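Local coordinates for ferritin like protein (Caulobacter vibrioides, PDB 3HL1) that is of unknown function but has a largely helical ferritin-like fold and probably binds metal ions, at residues Y29-Y34 / S306-G311; P39-Y44 / N245-Y250. All coordinates share one frame; numbering follows the deposited sequence.

Contact 1. Residues Y29-Y34 / S306-G311; sequences YLTVLY and SCWKLG
Tyr34 and Trp308 bring the two backbones nearest each other, with their CA atoms 7.4 Å apart. Residues 29-34 belong to the end of helix 8-35. Residues 306-309 close helix 292-309, and Gly311, with positive phi, ends it in a Schellman motif. One side chain spans the gap. Trp308 points toward the other helix, and its CG lies anti to its own carbonyl carbon (chi1 -81°). This brings the indole edge to the backbone of the 29-34 turn. NE1 of Trp308 donates a hydrogen bond to the carbonyl O of Thr31 at 2.9 Å. The N-H...O angle is 148°. The donor lies in the carbonyl plane, on a lone pair, while the oxygen sits 19° out of the indole plane. The bond satisfies the indole N-H in a buried place and helps fix the ring's rotation. Van der Waals contacts flank it. CG2 of Thr31 meets CZ2 of Trp308 at 3.8 Å, the two side chains crossing at about a right angle. CD1 of Trp308 lies 4.0 Å from CB of Tyr34 and 3.6 Å from backbone atom C of Tyr34. The Thr31 hydroxyl bonds instead with the Pro27 carbonyl and the Tyr316 hydroxyl. Pro314 packs on both Thr31 and Trp308, and Tyr250 also touches Trp308. Helices 42-67 and 112-121 pack on segment 29-34, and helix 261-283 packs on segment 306-311.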
loop_
_atom_site.group_PDB
_atom_site.type_symbol
_atom_site.label_atom_id
_atom_site.label_comp_id
_atom_site.label_asym_id
_atom_site.label_seq_id
_atom_site.Cartn_x
_atom_site.Cartn_y
_atom_site.Cartn_z
ATOM N N TYR A 29 -2.369 -2.500 7.471
ATOM C CA TYR A 29 -1.805 -3.790 7.718
ATOM C C TYR A 29 -0.945 -3.786 8.976
ATOM O O TYR A 29 -0.925 -4.755 9.699
ATOM C CB TYR A 29 -0.943 -4.254 6.543
ATOM C CG TYR A 29 -1.658 -4.588 5.245
ATOM C CD1 TYR A 29 -3.015 -4.273 5.033
ATOM C CD2 TYR A 29 -0.911 -5.009 4.138
ATOM C CE1 TYR A 29 -3.632 -4.536 3.820
ATOM C CE2 TYR A 29 -1.515 -5.201 2.890
ATOM C CZ TYR A 29 -2.866 -4.987 2.734
ATOM O OH TYR A 29 -3.453 -5.172 1.473
ATOM N N LEU A 30 -0.170 -2.730 9.193
ATOM C CA LEU A 30 0.694 -2.645 10.364
ATOM C C LEU A 30 -0.115 -2.636 11.650
ATOM O O LEU A 30 0.262 -3.282 12.658
ATOM C CB LEU A 30 1.584 -1.389 10.323
ATOM C CG LEU A 30 2.826 -1.428 9.411
ATOM C CD1 LEU A 30 3.465 0.003 9.294
ATOM C CD2 LEU A 30 3.835 -2.546 9.862
ATOM N N THR A 31 -1.213 -1.888 11.630
ATOM C CA THR A 31 -2.143 -1.787 12.767
ATOM C C THR A 31 -2.715 -3.160 13.122
ATOM O O THR A 31 -2.681 -3.534 14.291
ATOM C CB THR A 31 -3.231 -0.730 12.512
ATOM O OG1 THR A 31 -2.566 0.521 12.292
ATOM C CG2 THR A 31 -4.183 -0.629 13.747
ATOM N N VAL A 32 -3.149 -3.921 12.116
ATOM C CA VAL A 32 -3.573 -5.342 12.320
ATOM C C VAL A 32 -2.432 -6.188 12.826
ATOM O O VAL A 32 -2.599 -6.914 13.794
ATOM C CB VAL A 32 -4.165 -5.951 11.025
ATOM C CG1 VAL A 32 -4.448 -7.472 11.155
ATOM C CG2 VAL A 32 -5.392 -5.115 10.638
ATOM N N LEU A 33 -1.279 -6.109 12.174
ATOM C CA LEU A 33 -0.117 -6.909 12.564
ATOM C C LEU A 33 0.198 -6.807 14.040
ATOM O O LEU A 33 0.259 -7.782 14.751
ATOM C CB LEU A 33 1.131 -6.469 11.777
ATOM C CG LEU A 33 2.425 -7.211 11.972
ATOM C CD1 LEU A 33 2.239 -8.757 11.604
ATOM C CD2 LEU A 33 3.613 -6.512 11.238
ATOM N N TYR A 34 0.427 -5.599 14.500
ATOM C CA TYR A 34 0.900 -5.407 15.873
ATOM C C TYR A 34 -0.168 -5.638 16.921
ATOM O O TYR A 34 0.171 -5.834 18.094
ATOM C CB TYR A 34 1.568 -4.032 16.032
ATOM C CG TYR A 34 2.949 -4.005 15.440
ATOM C CD1 TYR A 34 3.981 -4.728 16.015
ATOM C CD2 TYR A 34 3.207 -3.341 14.236
ATOM C CE1 TYR A 34 5.247 -4.748 15.459
ATOM C CE2 TYR A 34 4.471 -3.369 13.667
ATOM C CZ TYR A 34 5.487 -4.057 14.295
ATOM O OH TYR A 34 6.737 -4.076 13.757
ATOM N N SER A 306 3.387 -0.190 20.946
ATOM C CA SER A 306 3.247 0.456 22.234
ATOM C C SER A 306 1.831 1.030 22.411
ATOM O O SER A 306 1.247 0.898 23.491
ATOM C CB SER A 306 4.347 1.494 22.441
ATOM O OG SER A 306 3.940 2.356 23.469
ATOM N N CYS A 307 1.220 1.553 21.350
ATOM C CA CYS A 307 -0.191 1.953 21.387
ATOM C C CYS A 307 -1.091 0.822 21.819
ATOM O O CYS A 307 -1.855 0.952 22.774
ATOM C CB CYS A 307 -0.669 2.481 20.034
ATOM S SG CYS A 307 0.023 4.080 19.548
ATOM N N TRP A 308 -0.994 -0.319 21.135
ATOM C CA TRP A 308 -1.795 -1.473 21.476
ATOM C C TRP A 308 -1.605 -1.966 22.903
ATOM O O TRP A 308 -2.593 -2.261 23.610
ATOM C CB TRP A 308 -1.493 -2.624 20.511
ATOM C CG TRP A 308 -2.192 -2.530 19.209
ATOM C CD1 TRP A 308 -1.609 -2.564 17.997
ATOM C CD2 TRP A 308 -3.593 -2.485 18.990
ATOM N NE1 TRP A 308 -2.568 -2.561 17.003
ATOM C CE2 TRP A 308 -3.796 -2.483 17.592
ATOM C CE3 TRP A 308 -4.708 -2.426 19.827
ATOM C CZ2 TRP A 308 -5.053 -2.427 17.026
ATOM C CZ3 TRP A 308 -5.980 -2.389 19.256
ATOM C CH2 TRP A 308 -6.144 -2.385 17.878
ATOM N N LYS A 309 -0.352 -2.088 23.322
ATOM C CA LYS A 309 -0.072 -2.472 24.682
ATOM C C LYS A 309 -0.697 -1.530 25.722
ATOM O O LYS A 309 -1.047 -1.985 26.807
ATOM C CB LYS A 309 1.416 -2.541 24.910
ATOM C CG LYS A 309 2.064 -3.807 24.356
ATOM C CD LYS A 309 3.576 -3.686 24.509
ATOM C CE LYS A 309 4.289 -4.927 24.888
ATOM N NZ LYS A 309 3.611 -6.196 24.548
ATOM N N LEU A 310 -0.805 -0.243 25.405
ATOM C CA LEU A 310 -1.449 0.737 26.280
ATOM C C LEU A 310 -2.956 0.848 26.117
ATOM O O LEU A 310 -3.578 1.674 26.766
ATOM C CB LEU A 310 -0.780 2.115 26.163
ATOM C CG LEU A 310 0.663 2.136 26.652
ATOM C CD1 LEU A 310 1.481 3.294 26.149
ATOM C CD2 LEU A 310 0.755 2.007 28.197
ATOM N N GLY A 311 -3.565 0.020 25.279
ATOM C CA GLY A 311 -5.014 0.078 25.079
ATOM C C GLY A 311 -5.490 1.213 24.175
ATOM O O GLY A 311 -6.623 1.616 24.260
#

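Contact 2. Residues P39-Y44 / N245-Y250; sequences PTTVPY and NWPGVY
Pro247 is the single residue of segment 245-250 that packs on segment 39-44, where it meets Thr41 and Pro43. The tight part of the contact is small and apolar, and no hydrogen bond crosses it. CG of Pro43 meets CD of Pro247 at 3.8 Å, the two proline rings reaching toward each other. Beside this pair, CG2 of Thr41 lies 3.8 Å from CB of Pro247. The Thr41 side chain crosses the ring obliquely, and its OG1 comes within 3.9 Å of CG of Pro247. That hydroxyl sits between the backbone N and the carbonyl carbon (chi1 56°), and its hydrogen bond goes to the Asp38 carbonyl. Thr41 is the N-cap residue of helix 42-67, and Pro43 lies in the first turn. A proline fits there because first-turn residues have no helical carbonyl before them to bond. The contact sets the start of this helix against the non-helical chain between helices 233-242 and 261-283 of the ferritin-like fold. On the inner side, Pro43 is buried and also touches Met243 and Ile240, while Pro247 packs on Ile36 and Leu110. The outer side is looser. Thr40 and Val42 are exposed and stay clear of the other segment, as do Asn245 and Gly248. Thr41 and Pro247 are themselves partly exposed. Past Pro247 the chain leaves segment 39-44 and runs past the end of helix 8-35, with backbone hydrogen bonds between Gly248 and Lys37 and between Tyr250 and Ser35.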
loop_
_atom_site.group_PDB
_atom_site.type_symbol
_atom_site.label_atom_id
_atom_site.label_comp_id
_atom_site.label_asym_id
_atom_site.label_seq_id
_atom_site.Cartn_x
_atom_site.Cartn_y
_atom_site.Cartn_z
ATOM N N PRO A 39 3.774 -13.004 18.127
ATOM C CA PRO A 39 4.392 -12.833 16.817
ATOM C C PRO A 39 4.778 -14.103 16.092
ATOM O O PRO A 39 5.075 -14.063 14.899
ATOM C CB PRO A 39 5.650 -11.999 17.115
ATOM C CG PRO A 39 5.484 -11.471 18.479
ATOM C CD PRO A 39 4.652 -12.498 19.199
ATOM N N THR A 40 4.772 -15.242 16.779
ATOM C CA THR A 40 5.115 -16.492 16.123
ATOM C C THR A 40 3.927 -17.097 15.372
ATOM O O THR A 40 4.083 -18.139 14.684
ATOM C CB THR A 40 5.647 -17.549 17.150
ATOM O OG1 THR A 40 4.583 -17.917 18.016
ATOM C CG2 THR A 40 6.811 -16.997 18.013
ATOM N N THR A 41 2.734 -16.508 15.508
ATOM C CA THR A 41 1.556 -17.136 14.923
ATOM C C THR A 41 1.548 -16.976 13.394
ATOM O O THR A 41 2.181 -16.074 12.828
ATOM C CB THR A 41 0.245 -16.592 15.522
ATOM O OG1 THR A 41 0.200 -15.166 15.368
ATOM C CG2 THR A 41 0.129 -16.928 17.005
ATOM N N VAL A 42 0.815 -17.858 12.720
ATOM C CA VAL A 42 0.809 -17.842 11.259
ATOM C C VAL A 42 0.293 -16.489 10.718
ATOM O O VAL A 42 0.876 -15.971 9.779
ATOM C CB VAL A 42 0.050 -19.061 10.626
ATOM C CG1 VAL A 42 -0.221 -18.825 9.143
ATOM C CG2 VAL A 42 0.845 -20.382 10.846
ATOM N N PRO A 43 -0.797 -15.927 11.286
ATOM C CA PRO A 43 -1.329 -14.707 10.668
ATOM C C PRO A 43 -0.378 -13.546 10.840
ATOM O O PRO A 43 -0.251 -12.691 9.962
ATOM C CB PRO A 43 -2.635 -14.458 11.438
ATOM C CG PRO A 43 -2.948 -15.778 12.094
ATOM C CD PRO A 43 -1.622 -16.322 12.436
ATOM N N TYR A 44 0.348 -13.538 11.938
ATOM C CA TYR A 44 1.370 -12.505 12.133
ATOM C C TYR A 44 2.462 -12.566 11.070
ATOM O O TYR A 44 2.780 -11.566 10.462
ATOM C CB TYR A 44 1.993 -12.616 13.506
ATOM C CG TYR A 44 2.878 -11.465 13.860
ATOM C CD1 TYR A 44 4.199 -11.399 13.412
ATOM C CD2 TYR A 44 2.431 -10.486 14.720
ATOM C CE1 TYR A 44 5.036 -10.338 13.779
ATOM C CE2 TYR A 44 3.263 -9.468 15.109
ATOM C CZ TYR A 44 4.550 -9.389 14.613
ATOM O OH TYR A 44 5.343 -8.362 15.027
ATOM N N ASN A 245 -9.115 -20.863 14.325
ATOM C CA ASN A 245 -8.638 -20.322 15.610
ATOM C C ASN A 245 -7.713 -19.119 15.473
ATOM O O ASN A 245 -6.507 -19.265 15.220
ATOM C CB ASN A 245 -7.937 -21.417 16.411
ATOM C CG ASN A 245 -8.839 -22.607 16.664
ATOM O OD1 ASN A 245 -9.781 -22.535 17.468
ATOM N ND2 ASN A 245 -8.576 -23.706 15.943
ATOM N N TRP A 246 -8.272 -17.933 15.660
ATOM C CA TRP A 246 -7.483 -16.699 15.486
ATOM C C TRP A 246 -6.707 -16.427 16.741
ATOM O O TRP A 246 -7.194 -16.721 17.821
ATOM C CB TRP A 246 -8.372 -15.527 15.152
ATOM C CG TRP A 246 -8.961 -15.647 13.788
ATOM C CD1 TRP A 246 -9.165 -16.805 13.052
ATOM C CD2 TRP A 246 -9.500 -14.590 13.012
ATOM N NE1 TRP A 246 -9.771 -16.504 11.857
ATOM C CE2 TRP A 246 -9.986 -15.151 11.809
ATOM C CE3 TRP A 246 -9.634 -13.220 13.217
ATOM C CZ2 TRP A 246 -10.583 -14.380 10.820
ATOM C CZ3 TRP A 246 -10.206 -12.465 12.232
ATOM C CH2 TRP A 246 -10.690 -13.047 11.051
ATOM N N PRO A 247 -5.488 -15.878 16.606
ATOM C CA PRO A 247 -4.680 -15.629 17.792
ATOM C C PRO A 247 -5.268 -14.489 18.626
ATOM O O PRO A 247 -6.028 -13.654 18.105
ATOM C CB PRO A 247 -3.314 -15.227 17.208
ATOM C CG PRO A 247 -3.629 -14.647 15.860
ATOM C CD PRO A 247 -4.800 -15.470 15.365
ATOM N N GLY A 248 -4.865 -14.424 19.891
ATOM C CA GLY A 248 -5.288 -13.340 20.785
ATOM C C GLY A 248 -4.756 -11.998 20.296
ATOM O O GLY A 248 -3.647 -11.939 19.748
ATOM N N VAL A 249 -5.572 -10.966 20.445
ATOM C CA VAL A 249 -5.211 -9.621 20.038
ATOM C C VAL A 249 -5.326 -8.648 21.213
ATOM O O VAL A 249 -6.111 -8.856 22.160
ATOM C CB VAL A 249 -6.074 -9.115 18.869
ATOM C CG1 VAL A 249 -5.970 -10.116 17.671
ATOM C CG2 VAL A 249 -7.512 -8.904 19.312
ATOM N N TYR A 250 -4.527 -7.587 21.160
ATOM C CA TYR A 250 -4.658 -6.526 22.091
ATOM C C TYR A 250 -5.989 -5.849 21.874
ATOM O O TYR A 250 -6.565 -5.843 20.795
ATOM C CB TYR A 250 -3.558 -5.479 21.949
ATOM C CG TYR A 250 -2.217 -5.993 22.245
ATOM C CD1 TYR A 250 -1.821 -6.225 23.570
ATOM C CD2 TYR A 250 -1.323 -6.281 21.217
ATOM C CE1 TYR A 250 -0.537 -6.735 23.866
ATOM C CE2 TYR A 250 -0.068 -6.805 21.500
ATOM C CZ TYR A 250 0.309 -7.035 22.831
ATOM O OH TYR A 250 1.579 -7.530 23.062
#

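The centres of contacts 1 and 2 lie about 12 Å apart, on the same side of the chain's centre. Contact 2 is nested in sequence inside the loop closed by contact 1. The short link from helix 8-35 to helix 42-67 joins segment 29-34 to segment 39-44. Tyr250 forms a second bridge. Its OH makes a weak hydrogen bond with NZ of Lys309 at 2.8 Å, and its CD2 is 3.5 Å from O of Tyr34. The hydroxyl of Tyr44 also meets the Tyr34 ring, with OH of Tyr44 3.6 Å from CE1 of Tyr34. Contact 1 joins the ends of two helices through a hydrogen bond; contact 2 packs a helix start on a loop.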